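Local coordinates for protein CooT (PDB 6FAN) that probably acts as a nickel chaperone in the maturation of carbon monoxide dehydrogenase, at residues C2-E14 with L50-E62. Numbering follows the deposited sequence. Where two conformers were deposited one is given.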
loop_
_atom_site.group_PDB
_atom_site.type_symbol
_atom_site.label_atom_id
_atom_site.label_comp_id
_atom_site.label_asym_id
_atom_site.label_seq_id
_atom_site.Cartn_x
_atom_site.Cartn_y
_atom_site.Cartn_z
ATOM N N CYS E 2 -7.217 7.000 -7.529
ATOM C CA CYS E 2 -6.123 7.857 -7.979
ATOM C C CYS E 2 -4.736 7.547 -7.333
ATOM O O CYS E 2 -4.594 6.977 -6.238
ATOM C CB CYS E 2 -6.479 9.355 -7.854
ATOM S SG CYS E 2 -7.125 10.090 -9.387
ATOM N N GLU E 3 -3.742 7.951 -8.086
ATOM C CA GLU E 3 -2.364 7.942 -7.708
ATOM C C GLU E 3 -2.132 8.747 -6.437
ATOM O O GLU E 3 -2.731 9.789 -6.163
ATOM C CB GLU E 3 -1.511 8.499 -8.859
ATOM C CG GLU E 3 -1.955 8.378 -10.343
ATOM C CD GLU E 3 -3.062 9.347 -10.695
ATOM O OE1 GLU E 3 -4.080 8.943 -11.293
ATOM O OE2 GLU E 3 -2.861 10.559 -10.474
ATOM N N ALA E 4 -1.232 8.251 -5.596
ATOM C CA ALA E 4 -0.987 8.803 -4.236
ATOM C C ALA E 4 0.531 9.123 -4.257
ATOM O O ALA E 4 1.291 8.507 -5.051
ATOM C CB ALA E 4 -1.225 7.685 -3.282
ATOM N N SER E 5 0.928 10.099 -3.438
ATOM C CA SER E 5 2.321 10.390 -3.273
ATOM C C SER E 5 2.964 9.526 -2.197
ATOM O O SER E 5 2.384 9.311 -1.102
ATOM C CB SER E 5 2.467 11.874 -2.918
ATOM O OG SER E 5 2.109 12.639 -4.049
ATOM N N ALA E 6 4.202 9.041 -2.482
ATOM C CA ALA E 6 4.973 8.319 -1.454
ATOM C C ALA E 6 5.930 9.261 -0.708
ATOM O O ALA E 6 6.636 10.049 -1.339
ATOM C CB ALA E 6 5.743 7.195 -2.118
ATOM N N PHE E 7 5.973 9.139 0.599
ATOM C CA PHE E 7 6.841 9.952 1.464
ATOM C C PHE E 7 7.741 9.056 2.301
ATOM O O PHE E 7 7.311 7.962 2.699
ATOM C CB PHE E 7 6.006 10.807 2.416
ATOM C CG PHE E 7 5.136 11.813 1.729
ATOM C CD1 PHE E 7 5.597 13.148 1.527
ATOM C CD2 PHE E 7 3.843 11.469 1.227
ATOM C CE1 PHE E 7 4.780 14.103 0.881
ATOM C CE2 PHE E 7 3.059 12.448 0.576
ATOM C CZ PHE E 7 3.529 13.749 0.422
ATOM N N ILE E 8 8.959 9.519 2.567
ATOM C CA ILE E 8 9.839 8.847 3.548
ATOM C C ILE E 8 9.653 9.562 4.876
ATOM O O ILE E 8 9.770 10.796 4.939
ATOM C CB ILE E 8 11.336 8.867 3.157
ATOM C CG1 ILE E 8 11.591 8.329 1.771
ATOM C CG2 ILE E 8 12.150 8.179 4.225
ATOM C CD1 ILE E 8 11.050 6.928 1.468
ATOM N N VAL E 9 9.347 8.804 5.920
ATOM C CA VAL E 9 9.095 9.377 7.232
ATOM C C VAL E 9 10.260 9.033 8.191
ATOM O O VAL E 9 10.516 7.845 8.481
ATOM C CB VAL E 9 7.696 8.980 7.811
ATOM C CG1 VAL E 9 7.605 9.267 9.316
ATOM C CG2 VAL E 9 6.541 9.609 7.044
ATOM N N ASN E 10 10.982 10.061 8.600
ATOM C CA ASN E 10 11.993 9.891 9.659
ATOM C C ASN E 10 11.543 10.694 10.897
ATOM O O ASN E 10 11.725 11.929 10.923
ATOM C CB ASN E 10 13.384 10.375 9.167
ATOM C CG ASN E 10 13.771 9.911 7.753
ATOM O OD1 ASN E 10 14.315 8.823 7.602
ATOM N ND2 ASN E 10 13.585 10.769 6.730
ATOM N N GLY E 11 10.974 10.021 11.873
ATOM C CA GLY E 11 10.416 10.668 13.054
ATOM C C GLY E 11 9.249 11.563 12.705
ATOM O O GLY E 11 8.234 11.056 12.286
ATOM N N ASP E 12 9.418 12.885 12.841
ATOM C CA ASP E 12 8.405 13.873 12.438
ATOM C C ASP E 12 8.638 14.488 11.052
ATOM O O ASP E 12 7.793 15.230 10.556
ATOM C CB ASP E 12 8.301 14.988 13.489
ATOM C CG ASP E 12 7.818 14.483 14.849
ATOM O OD1 ASP E 12 6.802 13.752 14.954
ATOM O OD2 ASP E 12 8.467 14.865 15.832
ATOM N N LYS E 13 9.770 14.180 10.424
ATOM C CA LYS E 13 10.073 14.676 9.092
ATOM C C LYS E 13 9.504 13.767 7.991
ATOM O O LYS E 13 9.494 12.542 8.118
ATOM C CB LYS E 13 11.584 14.884 8.931
ATOM C CG LYS E 13 12.005 16.310 9.222
ATOM N N GLU E 14 8.966 14.385 6.937
ATOM C CA GLU E 14 8.449 13.739 5.741
ATOM C C GLU E 14 9.163 14.315 4.538
ATOM O O GLU E 14 9.157 15.543 4.331
ATOM C CB GLU E 14 6.955 14.037 5.543
ATOM C CG GLU E 14 6.071 13.358 6.560
ATOM C CD GLU E 14 4.632 13.551 6.352
ATOM O OE1 GLU E 14 4.248 14.186 5.343
ATOM O OE2 GLU E 14 3.888 13.003 7.185
ATOM N N LEU E 50 -0.596 3.296 4.760
ATOM C CA LEU E 50 -1.313 3.857 3.627
ATOM C C LEU E 50 -2.436 4.701 4.150
ATOM O O LEU E 50 -3.125 4.291 5.089
ATOM C CB LEU E 50 -1.894 2.763 2.706
ATOM C CG LEU E 50 -0.988 1.624 2.228
ATOM C CD1 LEU E 50 -1.800 0.816 1.180
ATOM C CD2 LEU E 50 0.247 2.256 1.537
ATOM N N GLU E 51 -2.610 5.892 3.568
ATOM C CA GLU E 51 -3.700 6.790 3.903
ATOM C C GLU E 51 -4.287 7.224 2.584
ATOM O O GLU E 51 -3.935 8.262 2.052
ATOM C CB GLU E 51 -3.189 8.002 4.659
ATOM C CG GLU E 51 -2.583 7.695 6.026
ATOM C CD GLU E 51 -2.024 8.956 6.679
ATOM O OE1 GLU E 51 -1.816 9.949 5.973
ATOM O OE2 GLU E 51 -1.775 8.966 7.878
ATOM N N LEU E 52 -5.133 6.377 2.005
ATOM C CA LEU E 52 -5.480 6.489 0.593
ATOM C C LEU E 52 -6.471 7.614 0.255
ATOM O O LEU E 52 -6.353 8.178 -0.848
ATOM C CB LEU E 52 -5.919 5.166 0.027
ATOM C CG LEU E 52 -4.798 4.091 0.005
ATOM C CD1 LEU E 52 -5.368 2.791 -0.563
ATOM C CD2 LEU E 52 -3.482 4.551 -0.700
ATOM N N VAL E 53 -7.395 7.937 1.160
ATOM C CA VAL E 53 -8.279 9.123 0.955
ATOM C C VAL E 53 -7.421 10.388 0.846
ATOM O O VAL E 53 -7.630 11.172 -0.052
ATOM C CB VAL E 53 -9.387 9.237 2.078
ATOM C CG1 VAL E 53 -10.128 10.558 1.991
ATOM C CG2 VAL E 53 -10.395 8.156 1.816
ATOM N N ASP E 54 -6.423 10.502 1.726
ATOM C CA ASP E 54 -5.496 11.625 1.722
ATOM C C ASP E 54 -4.298 11.514 0.751
ATOM O O ASP E 54 -3.386 12.324 0.824
ATOM C CB ASP E 54 -5.010 11.897 3.140
ATOM C CG ASP E 54 -6.146 12.233 4.112
ATOM O OD1 ASP E 54 -7.223 12.675 3.656
ATOM O OD2 ASP E 54 -5.940 12.063 5.334
ATOM N N HIS E 55 -4.321 10.548 -0.142
ATOM C CA HIS E 55 -3.301 10.368 -1.229
ATOM C C HIS E 55 -1.899 10.165 -0.717
ATOM O O HIS E 55 -0.983 10.721 -1.282
ATOM C CB HIS E 55 -3.361 11.543 -2.257
ATOM C CG HIS E 55 -4.729 11.790 -2.816
ATOM N ND1 HIS E 55 -5.412 10.859 -3.570
ATOM C CD2 HIS E 55 -5.582 12.823 -2.628
ATOM C CE1 HIS E 55 -6.597 11.346 -3.898
ATOM N NE2 HIS E 55 -6.725 12.537 -3.336
ATOM N N ARG E 56 -1.733 9.394 0.360
ATOM C CA ARG E 56 -0.408 9.252 1.024
ATOM C C ARG E 56 0.033 7.786 1.193
ATOM O O ARG E 56 -0.734 6.951 1.675
ATOM C CB ARG E 56 -0.372 9.965 2.364
ATOM C CG ARG E 56 -0.500 11.462 2.249
ATOM C CD ARG E 56 -1.024 12.171 3.542
ATOM N NE ARG E 56 -0.273 11.960 4.763
ATOM C CZ ARG E 56 0.913 12.510 5.037
ATOM N NH1 ARG E 56 1.546 13.318 4.166
ATOM N NH2 ARG E 56 1.497 12.229 6.200
ATOM N N ILE E 57 1.281 7.523 0.784
ATOM C CA ILE E 57 1.926 6.247 1.067
ATOM C C ILE E 57 3.120 6.633 1.967
ATOM O O ILE E 57 4.002 7.339 1.518
ATOM C CB ILE E 57 2.449 5.553 -0.213
ATOM C CG1 ILE E 57 1.287 5.213 -1.173
ATOM C CG2 ILE E 57 3.229 4.285 0.177
ATOM C CD1 ILE E 57 1.749 4.981 -2.653
ATOM N N LEU E 58 3.146 6.163 3.214
ATOM C CA LEU E 58 4.224 6.510 4.128
ATOM C C LEU E 58 5.142 5.339 4.320
ATOM O O LEU E 58 4.706 4.266 4.710
ATOM C CB LEU E 58 3.694 6.984 5.489
ATOM C CG LEU E 58 2.608 8.073 5.450
ATOM C CD1 LEU E 58 2.463 8.542 6.921
ATOM C CD2 LEU E 58 2.994 9.262 4.568
ATOM N N LEU E 59 6.408 5.592 4.012
ATOM C CA LEU E 59 7.466 4.594 4.008
ATOM C C LEU E 59 8.486 4.921 5.102
ATOM O O LEU E 59 8.692 6.095 5.428
ATOM C CB LEU E 59 8.163 4.594 2.631
ATOM C CG LEU E 59 7.300 4.367 1.389
ATOM C CD1 LEU E 59 8.089 4.450 0.098
ATOM C CD2 LEU E 59 6.507 3.081 1.506
ATOM N N GLU E 60 9.087 3.879 5.691
ATOM C CA GLU E 60 10.202 4.061 6.637
ATOM C C GLU E 60 11.388 3.252 6.150
ATOM O O GLU E 60 11.234 2.066 5.853
ATOM C CB GLU E 60 9.769 3.579 8.028
ATOM C CG GLU E 60 10.448 4.220 9.242
ATOM C CD GLU E 60 9.486 4.360 10.445
ATOM O OE1 GLU E 60 8.426 4.936 10.162
ATOM O OE2 GLU E 60 9.794 3.939 11.609
ATOM N N ARG E 61 12.563 3.888 6.015
ATOM C CA ARG E 61 13.789 3.191 5.593
ATOM C C ARG E 61 14.181 2.022 6.493
ATOM O O ARG E 61 13.879 2.055 7.682
ATOM C CB ARG E 61 14.969 4.139 5.427
ATOM C CG ARG E 61 14.789 5.187 4.331
ATOM C CD ARG E 61 16.111 5.927 4.183
ATOM N NE ARG E 61 16.041 6.976 3.181
ATOM C CZ ARG E 61 16.277 6.788 1.891
ATOM N NH1 ARG E 61 16.566 5.573 1.434
ATOM N NH2 ARG E 61 16.172 7.805 1.039
ATOM N N GLU E 62 14.801 1.002 5.897
ATOM C CA GLU E 62 15.431 -0.084 6.695
ATOM C C GLU E 62 16.918 -0.094 6.457
ATOM O O GLU E 62 17.606 0.884 6.771
ATOM C CB GLU E 62 14.848 -1.430 6.385
ATOM C CG GLU E 62 13.432 -1.631 6.880
ATOM C CD GLU E 62 12.751 -2.765 6.130
ATOM O OE1 GLU E 62 13.269 -3.202 5.060
ATOM O OE2 GLU E 62 11.689 -3.246 6.605
#
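S5 to I8 pair in parallel with R56 to L59, a worked example of how first and last strands close side by side inside a small mixed beta sheet. Five backbone hydrogen bonds bind them, the ladder ending in S5 N to H55 O and V9 N to L59 O. On the face carrying F7, R56 reaches over the neighbouring strand to E14, and the bend at chi3 (57°) turns its guanidinium across the sheet. It meets the carboxylate end-on, R56 NH2 lying 2.7 Å from E14 OE2 and R56 NH1 3.1 Å from E14 OE1. Both oxygens are approached on their syn side, with the two planes 29° apart. R56 NE bonds E51 OE1 at 2.8 Å, which fixes the guanidinium's rotation. R56 NH1 also lies over one face of the F7 ring, near its rim, while L58 CD2 lies 3.7 Å above one guanidinium face, toward its rim. A leucine at R56 would probably leave E14 and E51 without their shared cation and F7 less covered. The face carrying A6, I8, I57 and L59 packs through apolar side chains: I8 CD1 rests 3.9 Å from L59 CB, and A6 CB touches I57 CB. One strand pair thus separates an ionic network bridging three strands from a buried apolar interior, where L31, L33 and I43 continue the packing.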